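Long-range contacts in uncharacterized protein (Ruminococcus gnavus, PDB 4QAN), which is of unknown function but has a cystatin-like fold, as a divergent member of the NTF2-like superfamily, and binds a metal ion: residues Leu275-Ala280 with Gly295-Glu300; Asn332-Leu337 with Val366-Lys371. One frame throughout, in Å; residues are numbered along the deposited sequence. Where two conformers were deposited one is given.

Interaction 1 (Leu275-Ala280 with Gly295-Glu300)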
loop_
_atom_site.group_PDB
_atom_site.type_symbol
_atom_site.label_atom_id
_atom_site.label_comp_id
_atom_site.label_asym_id
_atom_site.label_seq_id
_atom_site.Cartn_x
_atom_site.Cartn_y
_atom_site.Cartn_z
ATOM N N LEU A 275 6.048 3.789 -17.890
ATOM C CA LEU A 275 6.423 2.443 -18.293
ATOM C C LEU A 275 5.527 1.851 -19.377
ATOM O O LEU A 275 5.858 0.809 -19.939
ATOM C CB LEU A 275 6.404 1.521 -17.086
ATOM C CG LEU A 275 7.453 1.814 -16.018
ATOM C CD1 LEU A 275 7.109 1.110 -14.708
ATOM C CD2 LEU A 275 8.818 1.390 -16.512
ATOM N N GLY A 276 4.389 2.482 -19.660
ATOM C CA GLY A 276 3.427 1.934 -20.626
ATOM C C GLY A 276 2.573 0.776 -20.113
ATOM O O GLY A 276 2.106 -0.033 -20.884
ATOM N N THR A 277 2.330 0.711 -18.815
ATOM C CA THR A 277 1.664 -0.443 -18.223
ATOM C C THR A 277 0.447 -0.089 -17.394
ATOM O O THR A 277 -0.124 -0.968 -16.759
ATOM C CB THR A 277 2.602 -1.162 -17.257
ATOM O OG1 THR A 277 3.063 -0.229 -16.280
ATOM C CG2 THR A 277 3.762 -1.777 -17.984
ATOM N N GLU A 278 0.043 1.179 -17.385
ATOM C CA GLU A 278 -1.055 1.619 -16.501
ATOM C C GLU A 278 -2.377 0.915 -16.835
ATOM O O GLU A 278 -3.192 0.671 -15.944
ATOM C CB GLU A 278 -1.229 3.152 -16.518
ATOM C CG GLU A 278 -2.020 3.725 -17.708
ATOM C CD GLU A 278 -1.277 3.685 -19.034
ATOM O OE1 GLU A 278 -0.082 3.320 -19.073
ATOM O OE2 GLU A 278 -1.894 4.037 -20.056
ATOM N N ASP A 279 -2.565 0.578 -18.112
ATOM C CA ASP A 279 -3.779 -0.109 -18.583
ATOM C C ASP A 279 -3.624 -1.641 -18.780
ATOM O O ASP A 279 -4.479 -2.274 -19.385
ATOM C CB ASP A 279 -4.280 0.546 -19.876
ATOM C CG ASP A 279 -3.228 0.562 -20.980
ATOM O OD1 ASP A 279 -2.031 0.319 -20.690
ATOM O OD2 ASP A 279 -3.601 0.833 -22.142
ATOM N N ALA A 280 -2.563 -2.238 -18.245
ATOM C CA ALA A 280 -2.329 -3.676 -18.393
ATOM C C ALA A 280 -3.385 -4.510 -17.658
ATOM O O ALA A 280 -3.783 -4.182 -16.530
ATOM C CB ALA A 280 -0.938 -4.037 -17.879
ATOM N N GLY A 295 8.801 -7.900 -16.787
ATOM C CA GLY A 295 10.036 -7.282 -17.269
ATOM C C GLY A 295 9.848 -5.825 -17.605
ATOM O O GLY A 295 10.739 -5.008 -17.417
ATOM N N LYS A 296 8.651 -5.516 -18.079
ATOM C CA LYS A 296 8.258 -4.177 -18.489
ATOM C C LYS A 296 8.034 -3.223 -17.301
ATOM O O LYS A 296 7.991 -1.997 -17.476
ATOM C CB LYS A 296 6.987 -4.334 -19.322
ATOM C CG LYS A 296 6.557 -3.160 -20.177
ATOM C CD LYS A 296 5.571 -3.662 -21.229
ATOM C CE LYS A 296 4.477 -2.649 -21.527
ATOM N NZ LYS A 296 5.039 -1.342 -21.962
ATOM N N LEU A 297 7.909 -3.773 -16.094
ATOM C CA LEU A 297 7.790 -2.959 -14.881
ATOM C C LEU A 297 9.145 -2.569 -14.264
ATOM O O LEU A 297 9.185 -1.894 -13.237
ATOM C CB LEU A 297 6.942 -3.690 -13.827
ATOM C CG LEU A 297 5.506 -4.025 -14.227
ATOM C CD1 LEU A 297 4.863 -4.970 -13.220
ATOM C CD2 LEU A 297 4.692 -2.752 -14.360
ATOM N N ASN A 298 10.245 -3.001 -14.869
ATOM C CA ASN A 298 11.585 -2.668 -14.374
ATOM C C ASN A 298 11.753 -1.146 -14.255
ATOM O O ASN A 298 11.622 -0.435 -15.249
ATOM C CB ASN A 298 12.645 -3.251 -15.315
ATOM C CG ASN A 298 14.062 -3.112 -14.779
ATOM O OD1 ASN A 298 14.342 -2.346 -13.864
ATOM N ND2 ASN A 298 14.965 -3.861 -15.364
ATOM N N PRO A 299 12.028 -0.639 -13.041
ATOM C CA PRO A 299 12.154 0.802 -12.864
ATOM C C PRO A 299 13.572 1.360 -13.054
ATOM O O PRO A 299 13.793 2.537 -12.806
ATOM C CB PRO A 299 11.706 0.989 -11.409
ATOM C CG PRO A 299 12.200 -0.255 -10.727
ATOM C CD PRO A 299 12.101 -1.355 -11.748
ATOM N N GLU A 300 14.526 0.544 -13.495
ATOM C CA GLU A 300 15.925 0.979 -13.588
ATOM C C GLU A 300 16.119 2.228 -14.454
ATOM O O GLU A 300 17.142 2.907 -14.321
ATOM C CB GLU A 300 16.818 -0.142 -14.131
ATOM C CG GLU A 300 16.602 -0.396 -15.616
ATOM C CD GLU A 300 17.345 -1.603 -16.164
ATOM O OE1 GLU A 300 18.299 -2.094 -15.519
ATOM O OE2 GLU A 300 16.958 -2.049 -17.267
HETATM O O HOH W 1 8.479 -0.280 -19.418
#
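Two helix ends meet here: Leu275-Ala280 leaves helix 254-275, and Gly295-Glu300 runs off the end of helix 287-296. In the tighter part, methyl groups press on backbone carbonyls and a hydroxyl. Leu275, whose CG stands anti to its own carbonyl carbon (chi1 -66°), sends both methyls against the backbone of the other segment; CD2 lies 3.6 Å from Asn298 O and equally near Lys296 O, while CD1 rests over the CA and carbonyl of Leu297. Leu297 in turn crosses Thr277 obliquely, its CD2 coming to 3.6 Å from Thr277 OG1. That hydroxyl is wedged between N and C of its own backbone (chi1 56°) and bonds to Tyr272 O, so a polar atom within this buried patch is satisfied by the helix it follows. Tyr86 adds to the packing, touching Leu275 and bonding through its hydroxyl to Leu297 O.

The looser side belongs to exposed Lys296. Its chain starts anti to the backbone N (chi1 -164°), runs antiparallel to the Thr277 side chain with CE 3.7 Å from Thr277 CG2, and bends at its last two torsions. The bends bring NZ to Leu275 O at 3.1 Å, in the plane of that carbonyl, with a second, weak bond to Gly276 O at 3.4 Å. Water 1 donates to both Leu275 O and Lys296 O, the latter at 2.6 Å, and so bridges the two backbones beside the lysine bond. The ammonium group probably also offsets the negative pole of the helix end at Leu275.

Gly276, with positive phi, is the C-prime residue of a Schellman motif closing helix 254-275; a type I turn from Thr277 to Ala280 follows. Lysine and water thus meet carbonyls at a Schellman-terminated helix end, joined to a second helix terminus that continues into the Asx turn of Asn298.

Interaction 2 (Asn332-Leu337 with Val366-Lys371)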
loop_
_atom_site.group_PDB
_atom_site.type_symbol
_atom_site.label_atom_id
_atom_site.label_comp_id
_atom_site.label_asym_id
_atom_site.label_seq_id
_atom_site.Cartn_x
_atom_site.Cartn_y
_atom_site.Cartn_z
ATOM N N ASN A 332 13.360 8.830 -20.796
ATOM C CA ASN A 332 14.236 8.132 -21.750
ATOM C C ASN A 332 14.011 8.574 -23.193
ATOM O O ASN A 332 14.009 7.759 -24.121
ATOM C CB ASN A 332 14.088 6.618 -21.609
ATOM C CG ASN A 332 14.569 6.124 -20.262
ATOM O OD1 ASN A 332 15.667 5.568 -20.138
ATOM N ND2 ASN A 332 13.770 6.379 -19.228
ATOM N N GLY A 333 13.826 9.878 -23.362
ATOM C CA GLY A 333 13.741 10.494 -24.675
ATOM C C GLY A 333 12.343 10.626 -25.225
ATOM O O GLY A 333 12.157 11.227 -26.283
ATOM N N LYS A 334 11.362 10.044 -24.547
ATOM C CA LYS A 334 9.965 10.224 -24.930
ATOM C C LYS A 334 9.354 11.246 -24.010
ATOM O O LYS A 334 9.616 11.235 -22.814
ATOM C CB LYS A 334 9.196 8.902 -24.882
ATOM C CG LYS A 334 9.705 7.910 -25.920
ATOM C CD LYS A 334 8.788 6.714 -26.102
ATOM C CE LYS A 334 9.134 5.955 -27.379
ATOM N NZ LYS A 334 8.167 4.862 -27.661
ATOM N N ASN A 335 8.557 12.137 -24.589
ATOM C CA ASN A 335 8.001 13.291 -23.886
ATOM C C ASN A 335 6.584 13.062 -23.425
ATOM O O ASN A 335 5.752 12.547 -24.179
ATOM C CB ASN A 335 8.027 14.518 -24.788
ATOM C CG ASN A 335 9.415 14.845 -25.248
ATOM O OD1 ASN A 335 9.701 14.849 -26.446
ATOM N ND2 ASN A 335 10.305 15.085 -24.295
ATOM N N TYR A 336 6.321 13.462 -22.181
ATOM C CA TYR A 336 5.012 13.304 -21.569
ATOM C C TYR A 336 4.609 14.580 -20.848
ATOM O O TYR A 336 5.440 15.441 -20.552
ATOM C CB TYR A 336 5.029 12.149 -20.566
ATOM C CG TYR A 336 5.296 10.805 -21.194
ATOM C CD1 TYR A 336 6.603 10.360 -21.411
ATOM C CD2 TYR A 336 4.248 9.983 -21.597
ATOM C CE1 TYR A 336 6.854 9.128 -21.997
ATOM C CE2 TYR A 336 4.487 8.748 -22.189
ATOM C CZ TYR A 336 5.790 8.327 -22.389
ATOM O OH TYR A 336 6.034 7.111 -22.972
ATOM N N LEU A 337 3.315 14.689 -20.585
ATOM C CA LEU A 337 2.780 15.703 -19.716
ATOM C C LEU A 337 2.079 15.009 -18.543
ATOM O O LEU A 337 1.417 13.988 -18.722
ATOM C CB LEU A 337 1.781 16.562 -20.467
ATOM C CG LEU A 337 1.468 17.913 -19.824
ATOM C CD1 LEU A 337 2.567 18.923 -20.151
ATOM C CD2 LEU A 337 0.124 18.444 -20.293
ATOM N N VAL A 366 -0.815 10.174 -17.343
ATOM C CA VAL A 366 0.356 10.603 -18.090
ATOM C C VAL A 366 -0.080 10.710 -19.529
ATOM O O VAL A 366 -0.737 9.811 -20.023
ATOM C CB VAL A 366 1.484 9.575 -17.936
ATOM C CG1 VAL A 366 2.604 9.869 -18.890
ATOM C CG2 VAL A 366 2.003 9.553 -16.502
HETATM N N MSE A 367 0.245 11.817 -20.185
HETATM C CA MSE A 367 -0.155 12.067 -21.570
HETATM C C MSE A 367 1.066 12.101 -22.443
HETATM O O MSE A 367 1.941 12.936 -22.231
HETATM C CB MSE A 367 -0.836 13.438 -21.587
HETATM C CG MSE A 367 -1.246 13.910 -22.977
HETATM SE SE MSE A 367 -2.458 15.454 -22.762
HETATM C CE MSE A 367 -1.184 16.894 -23.162
ATOM N N ARG A 368 1.125 11.216 -23.435
ATOM C CA ARG A 368 2.207 11.197 -24.404
ATOM C C ARG A 368 2.122 12.433 -25.293
ATOM O O ARG A 368 1.027 12.853 -25.668
ATOM C CB ARG A 368 2.139 9.917 -25.242
ATOM C CG ARG A 368 3.180 9.792 -26.351
ATOM C CD ARG A 368 4.621 9.820 -25.846
ATOM N NE ARG A 368 5.553 9.796 -26.965
ATOM C CZ ARG A 368 5.848 8.710 -27.676
ATOM N NH1 ARG A 368 5.306 7.533 -27.376
ATOM N NH2 ARG A 368 6.698 8.795 -28.692
ATOM N N LEU A 369 3.281 13.030 -25.588
ATOM C CA LEU A 369 3.377 14.186 -26.480
ATOM C C LEU A 369 4.312 13.915 -27.655
ATOM O O LEU A 369 5.354 13.282 -27.501
ATOM C CB LEU A 369 3.919 15.399 -25.720
ATOM C CG LEU A 369 3.044 16.027 -24.640
ATOM C CD1 LEU A 369 3.782 17.201 -24.029
ATOM C CD2 LEU A 369 1.692 16.470 -25.177
ATOM N N SER A 370 3.958 14.422 -28.832
ATOM C CA SER A 370 4.881 14.386 -29.959
ATOM C C SER A 370 6.045 15.326 -29.635
ATOM O O SER A 370 5.943 16.148 -28.717
ATOM C CB SER A 370 4.185 14.799 -31.261
ATOM O OG SER A 370 4.013 16.203 -31.337
ATOM N N LYS A 371 7.149 15.192 -30.365
ATOM C CA LYS A 371 8.272 16.119 -30.235
ATOM C C LYS A 371 7.832 17.551 -30.562
ATOM O O LYS A 371 8.279 18.517 -29.933
ATOM C CB LYS A 371 9.417 15.724 -31.177
ATOM C CG LYS A 371 10.100 14.406 -30.850
ATOM C CD LYS A 371 11.038 14.531 -29.656
ATOM C CE LYS A 371 11.254 13.189 -28.975
ATOM N NZ LYS A 371 11.992 13.358 -27.693
HETATM O O HOH W 2 7.653 11.874 -27.379
#
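Strand 334-337 pairs antiparallel with the short strand 367-369, the N-to-C directions of these short segments at 134°. Leu337 and Met367 (selenomethionine) form the hydrogen-bonded pair: Leu337 N donates to Met367 O at 2.8 Å, and Met367 N returns a bond to Leu337 O, both in the plane of the accepting carbonyl. Farther along, Leu369 N reaches Asn335 O at 2.9 Å from above the carbonyl plane. The ladder then opens around water 2, which accepts from Asn335 N and Arg368 NE and donates to Leu369 O at 2.7 Å, supplying the link that a direct backbone bond would otherwise make.

Lys371 bends at chi2 (-76°) to bring NZ back across Asn335 at about a right angle. NZ donates to Gly333 O at 2.6 Å and to Asn335 OD1 at 3.0 Å, both times from above the carbonyl plane. The amide of Asn335 is used at both ends, since its ND2 donates to Tyr329 O.

Tyr336 and Arg368 are the non-hydrogen-bonded pair. Arg368 CD sits over one ring face in a CH-pi contact, 4.2 Å from the centroid, while the guanidinium plane is turned 50° from the ring. Lys334 CD covers a guanidinium face, bringing two like charges close. An alanine in place of Tyr336 would remove the ring, and with it the face under Arg368 CD, and would probably leave that chain less well held. Alongside Met367, pointing the same way, Leu337 has CD2 3.5 Å from Met367 CE.

Strand 334-344 lies between strands 322-331 and 367-369 at this point. Phe274 of helix 254-275 meets Tyr336 edge-to-face and touches Val366, whereas Asn335 and Leu337 face helix 371-378, which Ser370 N-caps through a bond from Glu373 N.

Overall arrangement
Interaction 2 follows interaction 1 in the sequence, and their centres lie 15 Å apart. They do not touch, the nearest atoms being about 6 Å from each other. Helix 254-275 connects them: Phe274 in its last turn, a neighbour of the strand pair in interaction 2, directly precedes Leu275 of interaction 1. Interaction 1 joins helix ends, whereas interaction 2 adds a short strand to the mixed sheet. Interaction 2 lies nearer the metal site: the side chain of Met367 is about 8 Å from that of Ser360, a Mg(2+)-binding residue, although no ion is bound to this chain. The helix ends of interaction 1 take no part in that site.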